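Local coordinates for protein antigen 43 (Escherichia coli, PDB 4KH3) that probably makes bacterial cells clump, using the beta-helical adhesin domain of an AIDA-type autotransporter that associates with copies of itself, at residues L369-S374 with G390-T394; N420-I426 with N441-S447; T470-S476 with L490-T496. All blocks are in the same frame, centred on the assembly; numbering follows the deposited sequence.

Interaction 1 (L369-S374 with G390-T394); sequences LEKGSS and GGLFT
The ring of Phe393 is met by a single methyl group of Leu369. Leu369 CD1 approaches the ring obliquely and lies 4.1 Å from Phe393 CD2. The same methyl is 3.7 Å from Leu392 O. Leu369 CG is anti to the carbonyl carbon (chi1 -55°), and the chain runs on extended to CD1, which carries this branch across to the second segment. Other parts of the chain also touch the Phe393 side chain. Phe375 meets the ring with the two planes about 60° apart. Val388 of strand 382-389 and Leu412 of strand 410-414 also touch it.

The backbones meet at a corner. Residues Glu370 to Ser373 form a type II beta turn, with Gly372 at positive phi. Gly391 lies against this turn, its CA 3.3 Å from Glu370 O. Having no side chain, it can fit among the carbonyls of Leu369, Glu370 and Ser373. The bond from Gly391 N to Leu369 O is weak. The bond from Leu392 N to Ser373 O is sound, 3.1 Å long and nearly straight at 165°. Next to it, Ser374 CA makes a CA-H...O contact of 3.2 Å with Leu392 O. Ser374 and Leu392 point to the same face, with their CB atoms 4.0 Å apart. A water links Gly372 N to Gly390 O. Ser373 OG turns elsewhere and bonds to Leu339 N.

Main-chain bonds and one bridging water therefore hold the segments together. The hold depends on the shape of the turn and on glycine at 391 more than on polar side chains, with the Leu369-Phe393 touch on the buried side.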
loop_
_atom_site.group_PDB
_atom_site.type_symbol
_atom_site.label_atom_id
_atom_site.label_comp_id
_atom_site.label_asym_id
_atom_site.label_seq_id
_atom_site.Cartn_x
_atom_site.Cartn_y
_atom_site.Cartn_z
ATOM N N LEU A 369 11.010 24.225 -0.610
ATOM C CA LEU A 369 11.166 22.790 -0.818
ATOM C C LEU A 369 12.010 22.128 0.283
ATOM O O LEU A 369 13.237 22.122 0.213
ATOM C CB LEU A 369 11.759 22.522 -2.200
ATOM C CG LEU A 369 11.023 23.129 -3.406
ATOM C CD1 LEU A 369 11.903 23.079 -4.644
ATOM C CD2 LEU A 369 9.726 22.401 -3.677
ATOM N N GLU A 370 11.343 21.583 1.301
ATOM C CA GLU A 370 12.013 20.819 2.356
ATOM C C GLU A 370 12.399 19.418 1.871
ATOM O O GLU A 370 12.071 19.011 0.749
ATOM C CB GLU A 370 11.120 20.680 3.590
ATOM C CG GLU A 370 10.388 21.944 4.017
ATOM C CD GLU A 370 11.245 22.865 4.855
ATOM O OE1 GLU A 370 12.409 22.518 5.127
ATOM O OE2 GLU A 370 10.755 23.943 5.244
ATOM N N LYS A 371 13.105 18.685 2.727
ATOM C CA LYS A 371 13.526 17.330 2.404
ATOM C C LYS A 371 12.322 16.486 1.985
ATOM O O LYS A 371 11.298 16.447 2.676
ATOM C CB LYS A 371 14.265 16.691 3.588
ATOM C CG LYS A 371 14.829 15.307 3.278
ATOM C CD LYS A 371 15.931 14.919 4.262
ATOM C CE LYS A 371 16.651 13.639 3.835
ATOM N NZ LYS A 371 17.846 13.356 4.689
ATOM N N GLY A 372 12.439 15.849 0.825
ATOM C CA GLY A 372 11.353 15.059 0.275
ATOM C C GLY A 372 10.616 15.749 -0.856
ATOM O O GLY A 372 10.161 15.096 -1.797
ATOM N N SER A 373 10.498 17.072 -0.766
ATOM C CA SER A 373 9.805 17.843 -1.789
ATOM C C SER A 373 10.649 18.009 -3.049
ATOM O O SER A 373 11.877 18.059 -2.982
ATOM C CB SER A 373 9.405 19.210 -1.244
ATOM O OG SER A 373 8.507 19.074 -0.163
ATOM N N SER A 374 9.993 18.088 -4.203
ATOM C CA SER A 374 10.724 18.327 -5.441
ATOM C C SER A 374 9.923 19.161 -6.443
ATOM O O SER A 374 8.715 19.003 -6.571
ATOM C CB SER A 374 11.194 17.011 -6.067
ATOM O OG SER A 374 10.112 16.288 -6.626
ATOM N N GLY A 390 17.070 21.272 1.680
ATOM C CA GLY A 390 17.152 19.829 1.756
ATOM C C GLY A 390 16.409 19.123 0.639
ATOM O O GLY A 390 16.593 17.926 0.421
ATOM N N GLY A 391 15.572 19.867 -0.076
ATOM C CA GLY A 391 14.802 19.299 -1.168
ATOM C C GLY A 391 15.543 19.170 -2.491
ATOM O O GLY A 391 16.770 19.297 -2.564
ATOM N N LEU A 392 14.780 18.905 -3.546
ATOM C CA LEU A 392 15.327 18.773 -4.888
ATOM C C LEU A 392 14.659 19.765 -5.834
ATOM O O LEU A 392 13.450 19.951 -5.804
ATOM C CB LEU A 392 15.140 17.343 -5.402
ATOM C CG LEU A 392 15.488 17.075 -6.866
ATOM C CD1 LEU A 392 16.969 17.331 -7.127
ATOM C CD2 LEU A 392 15.101 15.643 -7.256
ATOM N N PHE A 393 15.467 20.412 -6.661
ATOM C CA PHE A 393 14.975 21.304 -7.694
ATOM C C PHE A 393 15.641 20.859 -8.970
ATOM O O PHE A 393 16.869 20.787 -9.044
ATOM C CB PHE A 393 15.373 22.744 -7.373
ATOM C CG PHE A 393 14.739 23.775 -8.266
ATOM C CD1 PHE A 393 14.987 23.791 -9.636
ATOM C CD2 PHE A 393 13.932 24.760 -7.727
ATOM C CE1 PHE A 393 14.424 24.755 -10.451
ATOM C CE2 PHE A 393 13.366 25.727 -8.536
ATOM C CZ PHE A 393 13.614 25.724 -9.901
ATOM N N THR A 394 14.828 20.537 -9.966
ATOM C CA THR A 394 15.323 20.125 -11.270
ATOM C C THR A 394 14.884 21.159 -12.298
ATOM O O THR A 394 13.742 21.624 -12.278
ATOM C CB THR A 394 14.774 18.747 -11.669
ATOM O OG1 THR A 394 15.094 17.794 -10.649
ATOM C CG2 THR A 394 15.373 18.285 -13.000
HETATM O O HOH W 1 14.916 15.897 -0.725
#

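Interaction 2 (N420-I426 with N441-S447); sequences NNDTLTI and NGSVEKS
Asn441 meets Asn421 at the start of the contact. Its backbone N donates to Asn421 OD1 at 2.8 Å, in the carbonyl plane and nearly straight (163°). The two side chains lie side by side, with amide planes 17° apart. Gly442 follows, packed closely against the 420-422 backbone, and its N makes a weak bond to Asn420 O. Asn420 OD1 accepts from Asp422 N, forming an Asx turn, while its ND2 bonds to Gln461.

At Ser443 the parallel ladder begins. Ser443 N donates to Asp422 O (3.1 Å), and Ser443 O accepts from Leu424 N (3.0 Å). Val444 turns to the face of Leu424 and Ile426, with CG1 3.5 Å from Leu424 O. Glu445 lies on the other face. Its CG lies 3.6 Å from Thr423 CG2. The bend at chi2 (-88°) turns its carboxylate toward Ser443, whose OG bonds weakly to Glu445 OE2, as does Asn465. Glu445 N and O bond to Leu424 O and Ile426 N. Lys446 shares the buried face with Ile426, and its CD sits 3.6 Å from Ile426 CG2. Its NZ is bonded to the carbonyls of Ser447, Gly450 and Glu468, which would probably offset burying its charge. Ser447 N closes the ladder on Ile426 O at 2.8 Å.

In-register parallel strands one coil apart, with aliphatic side chains inward, are typical of a parallel beta-helix, probably right-handed as in pectate-lyase-like proteins.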
loop_
_atom_site.group_PDB
_atom_site.type_symbol
_atom_site.label_atom_id
_atom_site.label_comp_id
_atom_site.label_asym_id
_atom_site.label_seq_id
_atom_site.Cartn_x
_atom_site.Cartn_y
_atom_site.Cartn_z
ATOM N N ASN A 420 20.469 32.508 -14.841
ATOM C CA ASN A 420 20.364 33.282 -13.609
ATOM C C ASN A 420 21.044 34.645 -13.751
ATOM O O ASN A 420 22.232 34.734 -14.072
ATOM C CB ASN A 420 20.952 32.528 -12.416
ATOM C CG ASN A 420 21.030 33.390 -11.175
ATOM O OD1 ASN A 420 20.069 34.070 -10.822
ATOM N ND2 ASN A 420 22.184 33.387 -10.518
ATOM N N ASN A 421 20.280 35.701 -13.516
ATOM C CA ASN A 421 20.792 37.058 -13.605
ATOM C C ASN A 421 20.649 37.724 -12.247
ATOM O O ASN A 421 21.057 38.870 -12.054
ATOM C CB ASN A 421 20.046 37.859 -14.688
ATOM C CG ASN A 421 20.315 37.335 -16.105
ATOM O OD1 ASN A 421 21.445 36.996 -16.456
ATOM N ND2 ASN A 421 19.271 37.268 -16.918
ATOM N N ASP A 422 20.060 36.994 -11.303
ATOM C CA ASP A 422 19.911 37.499 -9.945
ATOM C C ASP A 422 20.820 36.738 -8.982
ATOM O O ASP A 422 21.958 36.426 -9.316
ATOM C CB ASP A 422 18.453 37.448 -9.491
ATOM C CG ASP A 422 17.509 38.147 -10.463
ATOM O OD1 ASP A 422 17.989 38.799 -11.411
ATOM O OD2 ASP A 422 16.279 38.050 -10.276
ATOM N N THR A 423 20.323 36.433 -7.792
ATOM C CA THR A 423 21.187 35.891 -6.756
ATOM C C THR A 423 20.917 34.426 -6.397
ATOM O O THR A 423 19.839 34.075 -5.935
ATOM C CB THR A 423 21.087 36.737 -5.495
ATOM O OG1 THR A 423 21.456 38.086 -5.808
ATOM C CG2 THR A 423 22.003 36.190 -4.410
ATOM N N LEU A 424 21.913 33.578 -6.615
ATOM C CA LEU A 424 21.883 32.203 -6.133
ATOM C C LEU A 424 22.699 32.142 -4.842
ATOM O O LEU A 424 23.873 32.489 -4.832
ATOM C CB LEU A 424 22.476 31.273 -7.187
ATOM C CG LEU A 424 22.594 29.790 -6.842
ATOM C CD1 LEU A 424 21.236 29.234 -6.478
ATOM C CD2 LEU A 424 23.202 29.003 -8.004
ATOM N N THR A 425 22.081 31.725 -3.745
ATOM C CA THR A 425 22.745 31.835 -2.452
ATOM C C THR A 425 22.682 30.561 -1.613
ATOM O O THR A 425 21.634 29.925 -1.494
ATOM C CB THR A 425 22.217 33.042 -1.621
ATOM O OG1 THR A 425 22.947 33.134 -0.394
ATOM C CG2 THR A 425 20.750 32.883 -1.288
ATOM N N ILE A 426 23.829 30.204 -1.043
ATOM C CA ILE A 426 23.938 29.089 -0.114
ATOM C C ILE A 426 24.352 29.658 1.235
ATOM O O ILE A 426 25.410 30.267 1.359
ATOM C CB ILE A 426 24.980 28.058 -0.586
ATOM C CG1 ILE A 426 24.466 27.303 -1.813
ATOM C CG2 ILE A 426 25.311 27.069 0.541
ATOM C CD1 ILE A 426 24.524 28.063 -3.113
ATOM N N ASN A 441 24.191 37.062 -15.894
ATOM C CA ASN A 441 24.982 38.087 -15.237
ATOM C C ASN A 441 24.725 38.058 -13.749
ATOM O O ASN A 441 25.016 39.020 -13.032
ATOM C CB ASN A 441 24.636 39.471 -15.794
ATOM C CG ASN A 441 24.516 39.472 -17.306
ATOM O OD1 ASN A 441 23.426 39.666 -17.849
ATOM N ND2 ASN A 441 25.635 39.236 -17.999
ATOM N N GLY A 442 24.161 36.948 -13.288
ATOM C CA GLY A 442 23.885 36.780 -11.877
ATOM C C GLY A 442 25.125 36.441 -11.077
ATOM O O GLY A 442 26.202 36.186 -11.630
ATOM N N SER A 443 24.976 36.437 -9.761
ATOM C CA SER A 443 26.080 36.064 -8.895
ATOM C C SER A 443 25.679 34.951 -7.927
ATOM O O SER A 443 24.507 34.827 -7.555
ATOM C CB SER A 443 26.602 37.288 -8.135
ATOM O OG SER A 443 25.619 37.800 -7.253
ATOM N N VAL A 444 26.661 34.139 -7.535
ATOM C CA VAL A 444 26.469 33.125 -6.506
ATOM C C VAL A 444 27.074 33.604 -5.183
ATOM O O VAL A 444 28.188 34.135 -5.166
ATOM C CB VAL A 444 27.129 31.799 -6.899
ATOM C CG1 VAL A 444 26.685 30.694 -5.949
ATOM C CG2 VAL A 444 26.809 31.441 -8.351
ATOM N N GLU A 445 26.340 33.435 -4.084
ATOM C CA GLU A 445 26.838 33.793 -2.753
ATOM C C GLU A 445 27.002 32.525 -1.922
ATOM O O GLU A 445 26.071 31.721 -1.824
ATOM C CB GLU A 445 25.858 34.711 -2.023
ATOM C CG GLU A 445 25.235 35.799 -2.876
ATOM C CD GLU A 445 26.062 37.065 -2.908
ATOM O OE1 GLU A 445 26.723 37.370 -1.885
ATOM O OE2 GLU A 445 26.048 37.752 -3.957
ATOM N N LYS A 446 28.176 32.344 -1.324
ATOM C CA LYS A 446 28.410 31.185 -0.470
ATOM C C LYS A 446 28.813 31.599 0.941
ATOM O O LYS A 446 29.860 32.212 1.153
ATOM C CB LYS A 446 29.459 30.250 -1.076
ATOM C CG LYS A 446 29.907 29.132 -0.137
ATOM C CD LYS A 446 28.740 28.257 0.311
ATOM C CE LYS A 446 29.198 27.116 1.235
ATOM N NZ LYS A 446 29.493 27.564 2.635
ATOM N N SER A 447 27.964 31.265 1.900
ATOM C CA SER A 447 28.245 31.530 3.298
ATOM C C SER A 447 27.917 30.288 4.109
ATOM O O SER A 447 27.549 29.248 3.551
ATOM C CB SER A 447 27.453 32.743 3.794
ATOM O OG SER A 447 26.073 32.601 3.513
HETATM O O HOH W 2 25.668 33.419 0.984
#

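Interaction 3 (T470-S476 with L490-T496); sequences TLTLNDS and LKLTGST
Thr496 reaches back over Leu473 and Ser476. Its CB lies 3.4 Å from Leu473 O. OG1, anti to the carbonyl carbon (chi1 -70°), donates to Leu473 O in a short bond of 2.5 Å. OG1 also accepts from Ser476 N at 3.1 Å, in a straight line. The other branch, CG2, rests 3.4 Å from Ser476 O. One hydroxyl thus ties two backbone groups of the first segment. Leu473 O is gripped twice, since Thr493 N reaches it from the opposite face of its plane.

Residues Thr493 to Thr496 make a type II' beta turn, with Gly494 at positive phi. Asp475 holds this turn with its carboxylate. Its OD1 takes Ser495 N nearly along the C-O axis at 2.9 Å, and Ser495 OG from above the carboxylate plane at 3.1 Å. Asp475 N in turn donates to Thr493 O.

Before the turn the strands run parallel. Lys491 N and O bond to Leu471 O and Leu473 N. Leu471 and Leu490 lie side by side, with CD2 of the first 3.8 Å from CD1 of the second. On the other face the side chain of Thr472 crosses that of Lys491, its OG1 against Lys491 CD.

Strand 469-474 runs between strand 451-455 and strand 488-493, the outermost of this face at its C-terminal end. Leu471 also packs on Leu452, and both Leu471 and Leu490 touch Leu466 of strand 463-466.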
loop_
_atom_site.group_PDB
_atom_site.type_symbol
_atom_site.label_atom_id
_atom_site.label_comp_id
_atom_site.label_asym_id
_atom_site.label_seq_id
_atom_site.Cartn_x
_atom_site.Cartn_y
_atom_site.Cartn_z
ATOM N N THR A 470 33.353 26.035 2.059
ATOM C CA THR A 470 34.034 25.433 0.916
ATOM C C THR A 470 33.243 25.501 -0.391
ATOM O O THR A 470 32.052 25.205 -0.428
ATOM C CB THR A 470 34.327 23.948 1.198
ATOM O OG1 THR A 470 35.172 23.841 2.348
ATOM C CG2 THR A 470 34.998 23.275 -0.005
ATOM N N LEU A 471 33.921 25.880 -1.466
ATOM C CA LEU A 471 33.345 25.794 -2.794
ATOM C C LEU A 471 34.149 24.780 -3.569
ATOM O O LEU A 471 35.361 24.932 -3.729
ATOM C CB LEU A 471 33.407 27.150 -3.498
ATOM C CG LEU A 471 32.972 27.136 -4.964
ATOM C CD1 LEU A 471 31.539 26.644 -5.088
ATOM C CD2 LEU A 471 33.121 28.513 -5.589
ATOM N N THR A 472 33.488 23.730 -4.036
ATOM C CA THR A 472 34.178 22.695 -4.795
ATOM C C THR A 472 33.667 22.684 -6.220
ATOM O O THR A 472 32.464 22.603 -6.460
ATOM C CB THR A 472 34.002 21.308 -4.155
ATOM O OG1 THR A 472 34.688 21.275 -2.897
ATOM C CG2 THR A 472 34.561 20.223 -5.059
ATOM N N LEU A 473 34.584 22.791 -7.170
ATOM C CA LEU A 473 34.203 22.823 -8.566
ATOM C C LEU A 473 34.720 21.564 -9.231
ATOM O O LEU A 473 35.889 21.478 -9.603
ATOM C CB LEU A 473 34.778 24.059 -9.248
ATOM C CG LEU A 473 34.460 25.390 -8.576
ATOM C CD1 LEU A 473 35.117 26.530 -9.334
ATOM C CD2 LEU A 473 32.967 25.603 -8.505
ATOM N N ASN A 474 33.842 20.579 -9.368
ATOM C CA ASN A 474 34.227 19.294 -9.924
ATOM C C ASN A 474 33.725 19.145 -11.357
ATOM O O ASN A 474 32.578 19.499 -11.654
ATOM C CB ASN A 474 33.710 18.165 -9.027
ATOM C CG ASN A 474 34.033 16.795 -9.572
ATOM O OD1 ASN A 474 35.196 16.399 -9.643
ATOM N ND2 ASN A 474 33.000 16.056 -9.955
ATOM N N ASP A 475 34.600 18.651 -12.236
ATOM C CA ASP A 475 34.280 18.415 -13.650
ATOM C C ASP A 475 33.444 19.520 -14.311
ATOM O O ASP A 475 32.552 19.234 -15.108
ATOM C CB ASP A 475 33.566 17.068 -13.812
ATOM C CG ASP A 475 34.453 15.887 -13.460
ATOM O OD1 ASP A 475 35.692 16.031 -13.522
ATOM O OD2 ASP A 475 33.914 14.805 -13.133
ATOM N N SER A 476 33.727 20.775 -13.976
ATOM C CA SER A 476 32.921 21.893 -14.475
ATOM C C SER A 476 33.703 22.928 -15.280
ATOM O O SER A 476 34.873 23.184 -15.024
ATOM C CB SER A 476 32.214 22.593 -13.315
ATOM O OG SER A 476 31.363 21.691 -12.631
ATOM N N LEU A 490 38.674 26.880 -1.613
ATOM C CA LEU A 490 38.185 26.698 -2.962
ATOM C C LEU A 490 38.902 25.517 -3.564
ATOM O O LEU A 490 40.124 25.520 -3.640
ATOM C CB LEU A 490 38.473 27.939 -3.807
ATOM C CG LEU A 490 38.227 27.723 -5.308
ATOM C CD1 LEU A 490 36.746 27.505 -5.597
ATOM C CD2 LEU A 490 38.772 28.871 -6.143
ATOM N N LYS A 491 38.153 24.506 -3.991
ATOM C CA LYS A 491 38.760 23.323 -4.588
ATOM C C LYS A 491 38.392 23.168 -6.058
ATOM O O LYS A 491 37.228 23.287 -6.437
ATOM C CB LYS A 491 38.355 22.063 -3.819
ATOM C CG LYS A 491 38.773 22.062 -2.362
ATOM C CD LYS A 491 38.239 20.845 -1.616
ATOM C CE LYS A 491 38.528 20.980 -0.124
ATOM N NZ LYS A 491 37.820 19.965 0.705
ATOM N N LEU A 492 39.392 22.890 -6.882
ATOM C CA LEU A 492 39.165 22.581 -8.284
ATOM C C LEU A 492 39.535 21.126 -8.537
ATOM O O LEU A 492 40.709 20.759 -8.505
ATOM C CB LEU A 492 39.997 23.507 -9.175
ATOM C CG LEU A 492 39.459 24.919 -9.457
ATOM C CD1 LEU A 492 39.313 25.767 -8.194
ATOM C CD2 LEU A 492 40.340 25.621 -10.480
ATOM N N THR A 493 38.537 20.285 -8.768
ATOM C CA THR A 493 38.796 18.863 -8.933
ATOM C C THR A 493 38.322 18.340 -10.283
ATOM O O THR A 493 37.507 18.963 -10.962
ATOM C CB THR A 493 38.129 18.044 -7.821
ATOM O OG1 THR A 493 36.705 18.166 -7.926
ATOM C CG2 THR A 493 38.569 18.541 -6.455
ATOM N N GLY A 494 38.837 17.180 -10.663
ATOM C CA GLY A 494 38.493 16.586 -11.938
ATOM C C GLY A 494 38.956 17.391 -13.137
ATOM O O GLY A 494 40.086 17.873 -13.180
ATOM N N SER A 495 38.063 17.539 -14.110
ATOM C CA SER A 495 38.388 18.155 -15.388
ATOM C C SER A 495 38.012 19.629 -15.419
ATOM O O SER A 495 37.880 20.220 -16.488
ATOM C CB SER A 495 37.675 17.410 -16.517
ATOM O OG SER A 495 36.284 17.294 -16.253
ATOM N N THR A 496 37.846 20.218 -14.241
ATOM C CA THR A 496 37.438 21.609 -14.126
ATOM C C THR A 496 38.387 22.591 -14.816
ATOM O O THR A 496 39.606 22.499 -14.677
ATOM C CB THR A 496 37.302 22.006 -12.655
ATOM O OG1 THR A 496 36.160 21.351 -12.107
ATOM C CG2 THR A 496 37.126 23.503 -12.510
#

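Overall arrangement
The three contacts follow one another along the chain, in the order of their numbers, in the C-terminal part of the beta-helix. Each joins segments about one coil apart. Centres of interactions 1 and 2 are about 19 Å apart, those of 2 and 3 about 17 Å, and those of 1 and 3 about 24 Å. Strands 392-395, 469-474 and 488-493 belong to one parallel run of strands, which links interactions 1 and 3. Strands 363-370, 423-426 and 443-446 belong to another, which links 1 and 2. Interactions 2 and 3 touch where Lys446 CE packs 3.8 Å from Thr470 O. Together they join neighbouring coils in the C-terminal part of the solenoid.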